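Local coordinates for protein aminopeptidase YwaD (Bacillus subtilis, PDB 6HC6) that is a secreted two-zinc aminopeptidase of the M28 family that hydrolyses a range of N-terminal amino acids from peptides, at residues T327-A332 and W388-T393; E334-T339 and S364-G369. One frame throughout, in Å; residues are numbered along the deposited sequence.

Contact 1 of 2, residues T327-A332 and W388-T393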
loop_
_atom_site.group_PDB
_atom_site.type_symbol
_atom_site.label_atom_id
_atom_site.label_comp_id
_atom_site.label_asym_id
_atom_site.label_seq_id
_atom_site.Cartn_x
_atom_site.Cartn_y
_atom_site.Cartn_z
ATOM N N THR A 327 -12.879 -6.383 -4.369
ATOM C CA THR A 327 -13.888 -5.943 -3.413
ATOM C C THR A 327 -15.265 -6.437 -3.831
ATOM O O THR A 327 -15.567 -6.555 -5.023
ATOM C CB THR A 327 -13.909 -4.422 -3.270
ATOM O OG1 THR A 327 -14.808 -4.074 -2.211
ATOM C CG2 THR A 327 -14.411 -3.761 -4.545
ATOM N N SER A 328 -16.082 -6.778 -2.832
ATOM C CA SER A 328 -17.490 -7.081 -3.059
ATOM C C SER A 328 -18.346 -5.830 -3.114
ATOM O O SER A 328 -19.536 -5.935 -3.440
ATOM C CB SER A 328 -18.050 -7.976 -1.951
ATOM O OG SER A 328 -17.956 -7.320 -0.696
ATOM N N TRP A 329 -17.776 -4.663 -2.794
ATOM C CA TRP A 329 -18.542 -3.420 -2.748
ATOM C C TRP A 329 -19.316 -3.246 -4.040
ATOM O O TRP A 329 -18.728 -3.172 -5.118
ATOM C CB TRP A 329 -17.605 -2.228 -2.530
ATOM C CG TRP A 329 -18.325 -0.918 -2.247
ATOM C CD1 TRP A 329 -19.357 -0.714 -1.375
ATOM C CD2 TRP A 329 -18.049 0.357 -2.843
ATOM N NE1 TRP A 329 -19.738 0.609 -1.390
ATOM C CE2 TRP A 329 -18.949 1.285 -2.282
ATOM C CE3 TRP A 329 -17.116 0.805 -3.784
ATOM C CZ2 TRP A 329 -18.954 2.634 -2.644
ATOM C CZ3 TRP A 329 -17.128 2.149 -4.151
ATOM C CH2 TRP A 329 -18.035 3.046 -3.573
ATOM N N GLU A 330 -20.643 -3.190 -3.926
ATOM C CA GLU A 330 -21.470 -3.299 -5.122
ATOM C C GLU A 330 -21.169 -2.196 -6.129
ATOM O O GLU A 330 -21.194 -2.444 -7.341
ATOM C CB GLU A 330 -22.946 -3.302 -4.735
ATOM C CG GLU A 330 -23.445 -4.669 -4.294
ATOM C CD GLU A 330 -24.889 -4.917 -4.689
ATOM O OE1 GLU A 330 -25.686 -3.954 -4.667
ATOM O OE2 GLU A 330 -25.224 -6.074 -5.027
ATOM N N LYS A 331 -20.836 -0.992 -5.662
ATOM C CA LYS A 331 -20.634 0.119 -6.589
ATOM C C LYS A 331 -19.348 0.024 -7.407
ATOM O O LYS A 331 -19.229 0.730 -8.415
ATOM C CB LYS A 331 -20.656 1.426 -5.819
ATOM C CG LYS A 331 -22.052 1.701 -5.272
ATOM C CD LYS A 331 -22.101 2.907 -4.370
ATOM C CE LYS A 331 -21.764 4.165 -5.132
ATOM N NZ LYS A 331 -22.843 5.196 -4.973
ATOM N N ALA A 332 -18.386 -0.813 -7.008
ATOM C CA ALA A 332 -17.054 -0.795 -7.623
ATOM C C ALA A 332 -17.022 -1.723 -8.837
ATOM O O ALA A 332 -16.314 -2.730 -8.884
ATOM C CB ALA A 332 -15.986 -1.179 -6.605
ATOM N N TRP A 388 -10.381 -1.996 -8.825
ATOM C CA TRP A 388 -11.797 -1.732 -9.060
ATOM C C TRP A 388 -12.177 -0.382 -8.474
ATOM O O TRP A 388 -11.643 0.042 -7.444
ATOM C CB TRP A 388 -12.707 -2.797 -8.438
ATOM C CG TRP A 388 -12.614 -4.164 -9.021
ATOM C CD1 TRP A 388 -11.966 -5.249 -8.475
ATOM C CD2 TRP A 388 -13.202 -4.618 -10.240
ATOM N NE1 TRP A 388 -12.111 -6.349 -9.301
ATOM C CE2 TRP A 388 -12.865 -5.985 -10.388
ATOM C CE3 TRP A 388 -13.977 -4.004 -11.228
ATOM C CZ2 TRP A 388 -13.284 -6.741 -11.483
ATOM C CZ3 TRP A 388 -14.393 -4.759 -12.316
ATOM C CH2 TRP A 388 -14.043 -6.109 -12.433
ATOM N N GLY A 389 -13.132 0.282 -9.120
ATOM C CA GLY A 389 -13.588 1.566 -8.628
ATOM C C GLY A 389 -15.021 1.834 -9.034
ATOM O O GLY A 389 -15.560 1.207 -9.950
ATOM N N ASP A 390 -15.643 2.747 -8.304
ATOM C CA ASP A 390 -16.964 3.241 -8.667
ATOM C C ASP A 390 -16.898 3.847 -10.066
ATOM O O ASP A 390 -16.176 4.835 -10.257
ATOM C CB ASP A 390 -17.402 4.290 -7.640
ATOM C CG ASP A 390 -18.795 4.797 -7.860
ATOM O OD1 ASP A 390 -19.320 4.665 -8.978
ATOM O OD2 ASP A 390 -19.362 5.364 -6.894
ATOM N N PRO A 391 -17.638 3.320 -11.056
ATOM C CA PRO A 391 -17.538 3.891 -12.409
ATOM C C PRO A 391 -17.915 5.355 -12.462
ATOM O O PRO A 391 -17.459 6.065 -13.366
ATOM C CB PRO A 391 -18.514 3.030 -13.224
ATOM C CG PRO A 391 -19.540 2.632 -12.242
ATOM C CD PRO A 391 -18.757 2.366 -10.963
ATOM N N GLU A 392 -18.747 5.824 -11.527
ATOM C CA GLU A 392 -19.124 7.234 -11.506
ATOM C C GLU A 392 -17.938 8.105 -11.117
ATOM O O GLU A 392 -17.666 9.124 -11.760
ATOM C CB GLU A 392 -20.291 7.469 -10.537
ATOM C CG GLU A 392 -21.606 6.838 -10.960
ATOM C CD GLU A 392 -22.803 7.341 -10.167
ATOM O OE1 GLU A 392 -23.938 7.105 -10.619
ATOM O OE2 GLU A 392 -22.620 7.949 -9.086
ATOM N N THR A 393 -17.214 7.714 -10.065
ATOM C CA THR A 393 -16.280 8.608 -9.396
ATOM C C THR A 393 -14.881 8.049 -9.215
ATOM O O THR A 393 -14.020 8.782 -8.719
ATOM C CB THR A 393 -16.791 8.975 -7.997
ATOM O OG1 THR A 393 -16.750 7.794 -7.181
ATOM C CG2 THR A 393 -18.204 9.518 -8.056
HETATM O O HOH W 1 -21.482 6.752 -6.757
#
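K331 and D390 lie side by side, pointing the same way, with K331 CE 3.2 Å from D390 OD2 and NZ farther off, at 4.0 Å, in a long salt bridge. A water links the charged groups: it accepts from K331 NZ at 2.7 Å and donates to both D390 OD2 and E392 OE2. Behind the charges, the indole of W329 meets the aspartate obliquely, CZ3 being 4.1 Å from D390 CB, with the ring and carboxylate planes 78° apart. K331 CB lies over one face of that indole, offset toward its rim.

Deeper in, A332 CB packs on W388 CB, and A332 O comes to 3.5 Å from W388 CE3. The backbones add C-H...O contacts, the straighter one from D390 CA to K331 O (3.4 Å, 174° at the hydrogen).

A second shell fixes these groups. With CG anti to the backbone N (chi1 -176°), the carboxylate of D390 stands beside the K331 chain, and OD1 accepts from E392 N in an Asx turn, met from above the carboxylate plane. In 327-332, a type I turn from W329 to A332 follows the ST turn of T327. R414 binds the carbonyls of T327, W329 and E330 and makes a cation-pi contact with W388, tying the loop to helix 412-430. The end of strand 382-389 thus meets the loop ahead of strand 334-339 through apolar packing, C-H...O contacts and a charged outer part, where the lysine and two carboxylates meet mainly through a shared water, so their attraction is probably partly screened.

Contact 2 of 2, residues E334-T339 and S364-G369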
loop_
_atom_site.group_PDB
_atom_site.type_symbol
_atom_site.label_atom_id
_atom_site.label_comp_id
_atom_site.label_asym_id
_atom_site.label_seq_id
_atom_site.Cartn_x
_atom_site.Cartn_y
_atom_site.Cartn_z
ATOM N N GLU A 334 -16.221 -0.896 -12.068
ATOM C CA GLU A 334 -15.319 -0.518 -13.149
ATOM C C GLU A 334 -13.899 -0.923 -12.788
ATOM O O GLU A 334 -13.443 -0.663 -11.673
ATOM C CB GLU A 334 -15.391 0.991 -13.404
ATOM C CG GLU A 334 -14.696 1.460 -14.670
ATOM C CD GLU A 334 -15.522 1.206 -15.934
ATOM O OE1 GLU A 334 -15.029 1.521 -17.042
ATOM O OE2 GLU A 334 -16.660 0.710 -15.827
ATOM N N LEU A 335 -13.198 -1.566 -13.722
ATOM C CA LEU A 335 -11.811 -1.953 -13.498
ATOM C C LEU A 335 -10.933 -0.873 -14.113
ATOM O O LEU A 335 -10.916 -0.698 -15.332
ATOM C CB LEU A 335 -11.509 -3.334 -14.080
ATOM C CG LEU A 335 -10.092 -3.838 -13.786
ATOM C CD1 LEU A 335 -9.862 -4.059 -12.281
ATOM C CD2 LEU A 335 -9.797 -5.115 -14.568
ATOM N N TYR A 336 -10.211 -0.148 -13.266
ATOM C CA TYR A 336 -9.359 0.945 -13.706
ATOM C C TYR A 336 -7.937 0.473 -13.953
ATOM O O TYR A 336 -7.414 -0.374 -13.224
ATOM C CB TYR A 336 -9.348 2.064 -12.666
ATOM C CG TYR A 336 -10.640 2.820 -12.689
ATOM C CD1 TYR A 336 -10.897 3.758 -13.687
ATOM C CD2 TYR A 336 -11.631 2.560 -11.759
ATOM C CE1 TYR A 336 -12.105 4.452 -13.726
ATOM C CE2 TYR A 336 -12.841 3.238 -11.796
ATOM C CZ TYR A 336 -13.067 4.183 -12.773
ATOM O OH TYR A 336 -14.271 4.852 -12.813
ATOM N N VAL A 337 -7.328 1.037 -14.993
ATOM C CA VAL A 337 -5.915 0.875 -15.317
ATOM C C VAL A 337 -5.266 2.229 -15.052
ATOM O O VAL A 337 -5.413 3.172 -15.843
ATOM C CB VAL A 337 -5.711 0.422 -16.767
ATOM C CG1 VAL A 337 -4.229 0.264 -17.073
ATOM C CG2 VAL A 337 -6.436 -0.874 -17.025
ATOM N N ASN A 338 -4.570 2.343 -13.927
ATOM C CA ASN A 338 -3.985 3.605 -13.488
ATOM C C ASN A 338 -2.555 3.728 -14.002
ATOM O O ASN A 338 -1.704 2.905 -13.662
ATOM C CB ASN A 338 -3.981 3.682 -11.954
ATOM C CG ASN A 338 -5.358 3.959 -11.381
ATOM O OD1 ASN A 338 -5.653 5.071 -10.960
ATOM N ND2 ASN A 338 -6.214 2.957 -11.399
ATOM N N THR A 339 -2.275 4.770 -14.786
ATOM C CA THR A 339 -0.899 5.118 -15.104
ATOM C C THR A 339 -0.547 6.438 -14.433
ATOM O O THR A 339 -1.421 7.271 -14.172
ATOM C CB THR A 339 -0.663 5.200 -16.620
ATOM O OG1 THR A 339 -1.415 6.286 -17.170
ATOM C CG2 THR A 339 -1.100 3.911 -17.282
ATOM N N SER A 364 -11.302 1.040 -17.827
ATOM C CA SER A 364 -11.037 2.456 -18.028
ATOM C C SER A 364 -9.576 2.767 -17.738
ATOM O O SER A 364 -9.011 2.293 -16.752
ATOM C CB SER A 364 -11.943 3.328 -17.136
ATOM O OG SER A 364 -13.293 3.244 -17.556
ATOM N N LEU A 365 -8.970 3.555 -18.617
ATOM C CA LEU A 365 -7.658 4.119 -18.353
ATOM C C LEU A 365 -7.823 5.403 -17.552
ATOM O O LEU A 365 -8.699 6.221 -17.844
ATOM C CB LEU A 365 -6.925 4.410 -19.665
ATOM C CG LEU A 365 -5.580 5.137 -19.586
ATOM C CD1 LEU A 365 -4.530 4.243 -18.960
ATOM C CD2 LEU A 365 -5.130 5.590 -20.973
ATOM N N THR A 366 -6.970 5.592 -16.550
ATOM C CA THR A 366 -7.048 6.810 -15.765
ATOM C C THR A 366 -5.683 7.097 -15.150
ATOM O O THR A 366 -4.754 6.294 -15.247
ATOM C CB THR A 366 -8.135 6.684 -14.704
ATOM O OG1 THR A 366 -8.396 7.971 -14.138
ATOM C CG2 THR A 366 -7.686 5.691 -13.613
ATOM N N GLN A 367 -5.554 8.273 -14.546
ATOM C CA GLN A 367 -4.330 8.622 -13.839
ATOM C C GLN A 367 -4.412 8.134 -12.399
ATOM O O GLN A 367 -5.453 8.248 -11.747
ATOM C CB GLN A 367 -4.090 10.136 -13.873
ATOM C CG GLN A 367 -2.700 10.573 -13.379
ATOM C CD GLN A 367 -2.585 10.603 -11.856
ATOM O OE1 GLN A 367 -3.574 10.820 -11.150
ATOM N NE2 GLN A 367 -1.375 10.378 -11.347
ATOM N N GLY A 368 -3.302 7.598 -11.902
ATOM C CA GLY A 368 -3.221 7.262 -10.497
ATOM C C GLY A 368 -1.839 6.765 -10.146
ATOM O O GLY A 368 -1.181 6.119 -10.971
ATOM N N GLY A 369 -1.378 7.086 -8.942
ATOM C CA GLY A 369 -0.123 6.546 -8.461
ATOM C C GLY A 369 -0.336 5.775 -7.175
ATOM O O GLY A 369 -1.295 5.013 -7.071
#
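S364 OG donates to E334 OE1 at 2.5 Å, a very short hydrogen bond that closes one end of a parallel strand pair. A bend at chi2 (79°) turns the glutamate CD toward the serine, and its CG lies over one face of the Y336 ring, offset toward the rim. Putting an alanine at E334 would remove the carboxylate and would probably leave the S364 hydroxyl without this acceptor and the Y336 ring without the CG packed on it.

Beyond that end, five backbone bonds alternate between the strands. S364 N gives to L335 O, and V337 N to S364 O at 2.7 Å. T366 N then binds V337 O, T339 N binds T366 O, and G368 N reaches T339 O at 3.0 Å, carrying the ladder one residue past the end of strand 363-367. C-H...O contacts supplement it, as from Q367 CA to T339 O at 3.2 Å. Along the other edge of 334-339, the backbones of Y336 and N338 bond to I387 and N385 of strand 382-389.

On the face with S364 and T366, the Y336 ring meets both obliquely, CE1 standing 3.6 Å from S364 CB and CD1 3.7 Å from T366 CG2. Its OH is bonded to D390 O, while T366 OG1 turns to E394. On the opposite face, L365 CD1 touches T339 CG2 at 3.8 Å, the two side chains crossing at about a right angle; T339 OG1 is held by Q343 O, and W348 of helix 346-358 packs on V337 and L365. These are the paired strands of a beta-alpha-beta unit at an outer edge of the M28 sheet: backbone bonds join them, and the hydroxyls of Y336, T339 and T366 tie them to neighbouring loops.

Contact 1 and contact 2 lie about 13 Å apart between centres and share one sheet, in which strands 382-389 and 334-339 are antiparallel neighbours. The loop of contact 1 runs on into strand 334-339 of contact 2. G389 N lies 2.7 Å from E334 O, a probable hydrogen bond joining the two directly, and W388 CE3 packs against that same oxygen at 3.4 Å. Both stand back from the metal ligands: the side chain of T327 is about 9 Å from that of D262, which bridges the two zinc ions, and about 12 Å from a zinc ion, while that of N338 is about 11 Å from one. Neither contact supplies a zinc ligand.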